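Local coordinates for GTP-binding protein (Thermus thermophilus, PDB 2DBY), which binds guanine nucleotide, here GDP, and is probably an ATPase of the YchF/OLA1 subfamily that associates with the ribosome, at residues 170-173 / 174-178; 327-330 / 331-335. All coordinates share one frame; numbering follows the deposited sequence.

How the contacts relate
Both contacts sit at helix ends: contact 1 closes one helix and contact 2 opens another. Contact 1 comes first in sequence, where helix 161-175 finishes and the chain turns away at 176-178; it falls in the OBG-type G region, and its helix packs on helix 124-156. Contact 2 follows in the C-terminal region, where strand 323-328 of a three-stranded antiparallel sheet runs directly into helix 329-335. The centres of contact 1 and contact 2 lie about 48 Å apart, on opposite sides of the chain's centre. The nearest atoms of contacts 1 and 2 are about 36 Å apart. Both lie away from the nucleotide-binding residues and do not touch each other.

Contact 1. Residues 170-173 / 174-178; sequences LYVH and LQEGK
His173 lays its imidazole against Lys178, whose CB sits over one ring face in a CH-pi contact, 3.5 Å from the ring centroid. With CG anti to the backbone N (chi1 -169°), the imidazole is carried beside its own carbonyl, where the returning chain passes. That carbonyl is gripped twice: His173 O accepts Lys178 N at 3.2 Å and Glu176 N at 3.1 Å, from opposite faces of its plane. His173 NE2 also bonds Thr182, and the ring meets Phe183 edge-to-face. An alanine here would lack the ring and is likely to leave Lys178 CB without the face it rests on and Thr182 without its imidazole partner. The next residue, Leu174, reaches back one turn: its CD1 is 3.2 Å from Leu170 O, and its N gives that oxygen a nearly straight bond of 2.9 Å. Gln175 CG, set beside its own backbone N by chi1 (-85°), lies over the Tyr171 ring, and the bend at chi2 brings NE2 to Tyr171 OH at 3.0 Å, a weak bond; that hydroxyl also bonds Glu144 of helix 124-156. Gly177, at positive phi, donates N to Leu174 O, which with Lys178 N on His173 O closes helix 161-175 in a Schellman motif.

Contact 2. Residues 327-330 / 331-335; sequences IPWD and KLVEA
Ile327 makes the main apolar contact, reaching from the strand end across the first turn of helix 329-335. Its chain is fully extended, CG1 anti to the backbone N (chi1 177°), which carries CD1 to 3.5 Å from Leu332 N and 4.0 Å from Leu332 CB, the two side chains crossing at about a right angle. On another side of the turn Val333 runs alongside Trp329, its CG2 3.8 Å from the indole CE3, while Asp330 CB lies over the centre of one indole face. Helix 48-57 packs against both Trp329 and Val333. The backbone bonds begin at Pro328, the N-cap: its O takes Leu332 N at 3.1 Å, nearly in line with the carbonyl, and Lys331 N at 2.9 Å from above the carbonyl plane. Val333 N to Trp329 O and Glu334 N to Asp330 O continue the winding. The charged pair is Lys331 with Glu334: the lysine chain folds at chi2 and chi3, bringing NZ to OE2 at 2.8 Å, above the carboxylate plane. Lys331 also makes a cation-pi contact with Trp346. Main-chain N-H to C=O bonds thus start the helix straight from the strand, aliphatic contacts tie the two together, and the Lys331-Glu334 pair lies along the helix surface.

Contact 1. Residues 170-173 / 174-178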
loop_
_atom_site.group_PDB
_atom_site.type_symbol
_atom_site.label_atom_id
_atom_site.label_comp_id
_atom_site.label_asym_id
_atom_site.label_seq_id
_atom_site.Cartn_x
_atom_site.Cartn_y
_atom_site.Cartn_z
ATOM N N LEU A 170 22.641 10.739 -2.275
ATOM C CA LEU A 170 22.138 9.367 -2.193
ATOM C C LEU A 170 23.278 8.388 -2.387
ATOM O O LEU A 170 23.313 7.353 -1.755
ATOM C CB LEU A 170 21.045 9.153 -3.258
ATOM C CG LEU A 170 19.710 9.832 -2.882
ATOM C CD1 LEU A 170 18.843 10.040 -4.102
ATOM C CD2 LEU A 170 18.999 8.977 -1.831
ATOM N N TYR A 171 24.225 8.712 -3.268
ATOM C CA TYR A 171 25.327 7.777 -3.492
ATOM C C TYR A 171 26.163 7.578 -2.215
ATOM O O TYR A 171 26.583 6.468 -1.915
ATOM C CB TYR A 171 26.198 8.256 -4.644
ATOM C CG TYR A 171 27.118 7.175 -5.173
ATOM C CD1 TYR A 171 26.604 6.044 -5.807
ATOM C CD2 TYR A 171 28.505 7.302 -5.068
ATOM C CE1 TYR A 171 27.458 5.064 -6.331
ATOM C CE2 TYR A 171 29.352 6.338 -5.577
ATOM C CZ TYR A 171 28.825 5.228 -6.208
ATOM O OH TYR A 171 29.664 4.277 -6.728
ATOM N N VAL A 172 26.398 8.651 -1.467
ATOM C CA VAL A 172 27.135 8.546 -0.205
ATOM C C VAL A 172 26.377 7.621 0.757
ATOM O O VAL A 172 26.969 6.745 1.408
ATOM C CB VAL A 172 27.253 9.929 0.479
ATOM C CG1 VAL A 172 27.764 9.779 1.928
ATOM C CG2 VAL A 172 28.199 10.799 -0.326
ATOM N N HIS A 173 25.069 7.863 0.849
ATOM C CA HIS A 173 24.165 7.118 1.736
ATOM C C HIS A 173 24.145 5.618 1.398
ATOM O O HIS A 173 24.312 4.765 2.286
ATOM C CB HIS A 173 22.757 7.723 1.587
ATOM C CG HIS A 173 21.760 7.251 2.599
ATOM N ND1 HIS A 173 21.771 7.665 3.915
ATOM C CD2 HIS A 173 20.654 6.480 2.457
ATOM C CE1 HIS A 173 20.707 7.181 4.537
ATOM N NE2 HIS A 173 20.014 6.456 3.671
ATOM N N LEU A 174 23.945 5.291 0.125
ATOM C CA LEU A 174 23.908 3.893 -0.280
ATOM C C LEU A 174 25.254 3.181 -0.175
ATOM O O LEU A 174 25.303 1.990 0.142
ATOM C CB LEU A 174 23.312 3.748 -1.682
ATOM C CG LEU A 174 21.775 3.626 -1.643
ATOM C CD1 LEU A 174 21.131 5.003 -1.317
ATOM C CD2 LEU A 174 21.287 3.156 -3.016
ATOM N N GLN A 175 26.344 3.911 -0.410
ATOM C CA GLN A 175 27.671 3.325 -0.286
ATOM C C GLN A 175 27.924 2.953 1.186
ATOM O O GLN A 175 28.793 2.140 1.479
ATOM C CB GLN A 175 28.745 4.299 -0.796
ATOM C CG GLN A 175 28.952 4.230 -2.310
ATOM C CD GLN A 175 29.452 2.855 -2.815
ATOM O OE1 GLN A 175 29.712 1.932 -2.038
ATOM N NE2 GLN A 175 29.575 2.725 -4.133
ATOM N N GLU A 176 27.181 3.560 2.109
ATOM C CA GLU A 176 27.309 3.209 3.531
ATOM C C GLU A 176 26.360 2.055 3.878
ATOM O O GLU A 176 26.231 1.676 5.042
ATOM C CB GLU A 176 26.995 4.418 4.423
ATOM C CG GLU A 176 28.009 5.518 4.218
ATOM C CD GLU A 176 27.727 6.798 4.967
ATOM O OE1 GLU A 176 26.629 6.963 5.515
ATOM O OE2 GLU A 176 28.627 7.663 4.997
ATOM N N GLY A 177 25.688 1.514 2.864
ATOM C CA GLY A 177 24.783 0.392 3.074
ATOM C C GLY A 177 23.397 0.800 3.560
ATOM O O GLY A 177 22.652 -0.026 4.087
ATOM N N LYS A 178 23.046 2.073 3.384
ATOM C CA LYS A 178 21.742 2.581 3.837
ATOM C C LYS A 178 20.760 2.757 2.668
ATOM O O LYS A 178 21.132 3.181 1.576
ATOM C CB LYS A 178 21.936 3.894 4.592
ATOM C CG LYS A 178 22.831 3.664 5.833
ATOM C CD LYS A 178 23.534 4.913 6.279
ATOM C CE LYS A 178 24.651 4.542 7.282
ATOM N NZ LYS A 178 25.395 5.753 7.723
#

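Contact 2. Residues 327-330 / 331-335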
loop_
_atom_site.group_PDB
_atom_site.type_symbol
_atom_site.label_atom_id
_atom_site.label_comp_id
_atom_site.label_asym_id
_atom_site.label_seq_id
_atom_site.Cartn_x
_atom_site.Cartn_y
_atom_site.Cartn_z
ATOM N N ILE A 327 -18.305 16.358 1.498
ATOM C CA ILE A 327 -18.627 16.411 2.915
ATOM C C ILE A 327 -18.024 15.184 3.581
ATOM O O ILE A 327 -18.050 14.096 3.012
ATOM C CB ILE A 327 -20.178 16.435 3.140
ATOM C CG1 ILE A 327 -20.500 16.424 4.643
ATOM C CG2 ILE A 327 -20.832 15.232 2.432
ATOM C CD1 ILE A 327 -21.998 16.451 4.962
ATOM N N PRO A 328 -17.421 15.357 4.765
ATOM C CA PRO A 328 -16.810 14.265 5.533
ATOM C C PRO A 328 -17.903 13.239 5.802
ATOM O O PRO A 328 -19.033 13.601 6.132
ATOM C CB PRO A 328 -16.370 14.946 6.806
ATOM C CG PRO A 328 -16.059 16.339 6.357
ATOM C CD PRO A 328 -17.151 16.663 5.388
ATOM N N TRP A 329 -17.577 11.956 5.685
ATOM C CA TRP A 329 -18.593 10.938 5.870
ATOM C C TRP A 329 -19.321 11.048 7.202
ATOM O O TRP A 329 -20.518 10.788 7.275
ATOM C CB TRP A 329 -17.976 9.532 5.768
ATOM C CG TRP A 329 -17.154 9.192 6.975
ATOM C CD1 TRP A 329 -15.856 9.555 7.214
ATOM C CD2 TRP A 329 -17.595 8.495 8.145
ATOM N NE1 TRP A 329 -15.463 9.135 8.453
ATOM C CE2 TRP A 329 -16.513 8.481 9.051
ATOM C CE3 TRP A 329 -18.804 7.889 8.522
ATOM C CZ2 TRP A 329 -16.596 7.884 10.310
ATOM C CZ3 TRP A 329 -18.883 7.288 9.789
ATOM C CH2 TRP A 329 -17.784 7.297 10.656
ATOM N N ASP A 330 -18.595 11.423 8.248
ATOM C CA ASP A 330 -19.195 11.502 9.571
ATOM C C ASP A 330 -20.231 12.615 9.667
ATOM O O ASP A 330 -21.205 12.498 10.416
ATOM C CB ASP A 330 -18.124 11.706 10.639
ATOM C CG ASP A 330 -17.194 12.846 10.316
ATOM O OD1 ASP A 330 -16.913 13.673 11.209
ATOM O OD2 ASP A 330 -16.730 12.912 9.171
ATOM N N LYS A 331 -20.024 13.680 8.899
ATOM C CA LYS A 331 -20.963 14.798 8.914
ATOM C C LYS A 331 -22.180 14.442 8.065
ATOM O O LYS A 331 -23.290 14.911 8.334
ATOM C CB LYS A 331 -20.293 16.075 8.380
ATOM C CG LYS A 331 -19.095 16.550 9.182
ATOM C CD LYS A 331 -19.401 16.744 10.658
ATOM C CE LYS A 331 -20.389 17.891 10.914
ATOM N NZ LYS A 331 -20.681 18.048 12.378
ATOM N N LEU A 332 -21.991 13.631 7.026
ATOM C CA LEU A 332 -23.135 13.226 6.219
ATOM C C LEU A 332 -23.993 12.305 7.100
ATOM O O LEU A 332 -25.228 12.367 7.089
ATOM C CB LEU A 332 -22.688 12.474 4.954
ATOM C CG LEU A 332 -23.780 12.076 3.957
ATOM C CD1 LEU A 332 -24.621 13.320 3.572
ATOM C CD2 LEU A 332 -23.120 11.461 2.703
ATOM N N VAL A 333 -23.333 11.430 7.853
ATOM C CA VAL A 333 -24.058 10.516 8.735
ATOM C C VAL A 333 -24.758 11.319 9.846
ATOM O O VAL A 333 -25.924 11.066 10.165
ATOM C CB VAL A 333 -23.099 9.483 9.383
ATOM C CG1 VAL A 333 -23.824 8.656 10.455
ATOM C CG2 VAL A 333 -22.559 8.534 8.282
ATOM N N GLU A 334 -24.040 12.264 10.436
ATOM C CA GLU A 334 -24.620 13.066 11.518
ATOM C C GLU A 334 -25.837 13.853 11.037
ATOM O O GLU A 334 -26.824 13.992 11.768
ATOM C CB GLU A 334 -23.585 14.030 12.096
ATOM C CG GLU A 334 -24.142 14.872 13.259
ATOM C CD GLU A 334 -23.087 15.761 13.883
ATOM O OE1 GLU A 334 -23.397 16.446 14.886
ATOM O OE2 GLU A 334 -21.943 15.775 13.377
ATOM N N ALA A 335 -25.772 14.374 9.813
ATOM C CA ALA A 335 -26.894 15.132 9.256
ATOM C C ALA A 335 -28.092 14.242 8.914
ATOM O O ALA A 335 -29.247 14.649 9.089
ATOM C CB ALA A 335 -26.446 15.891 8.015
#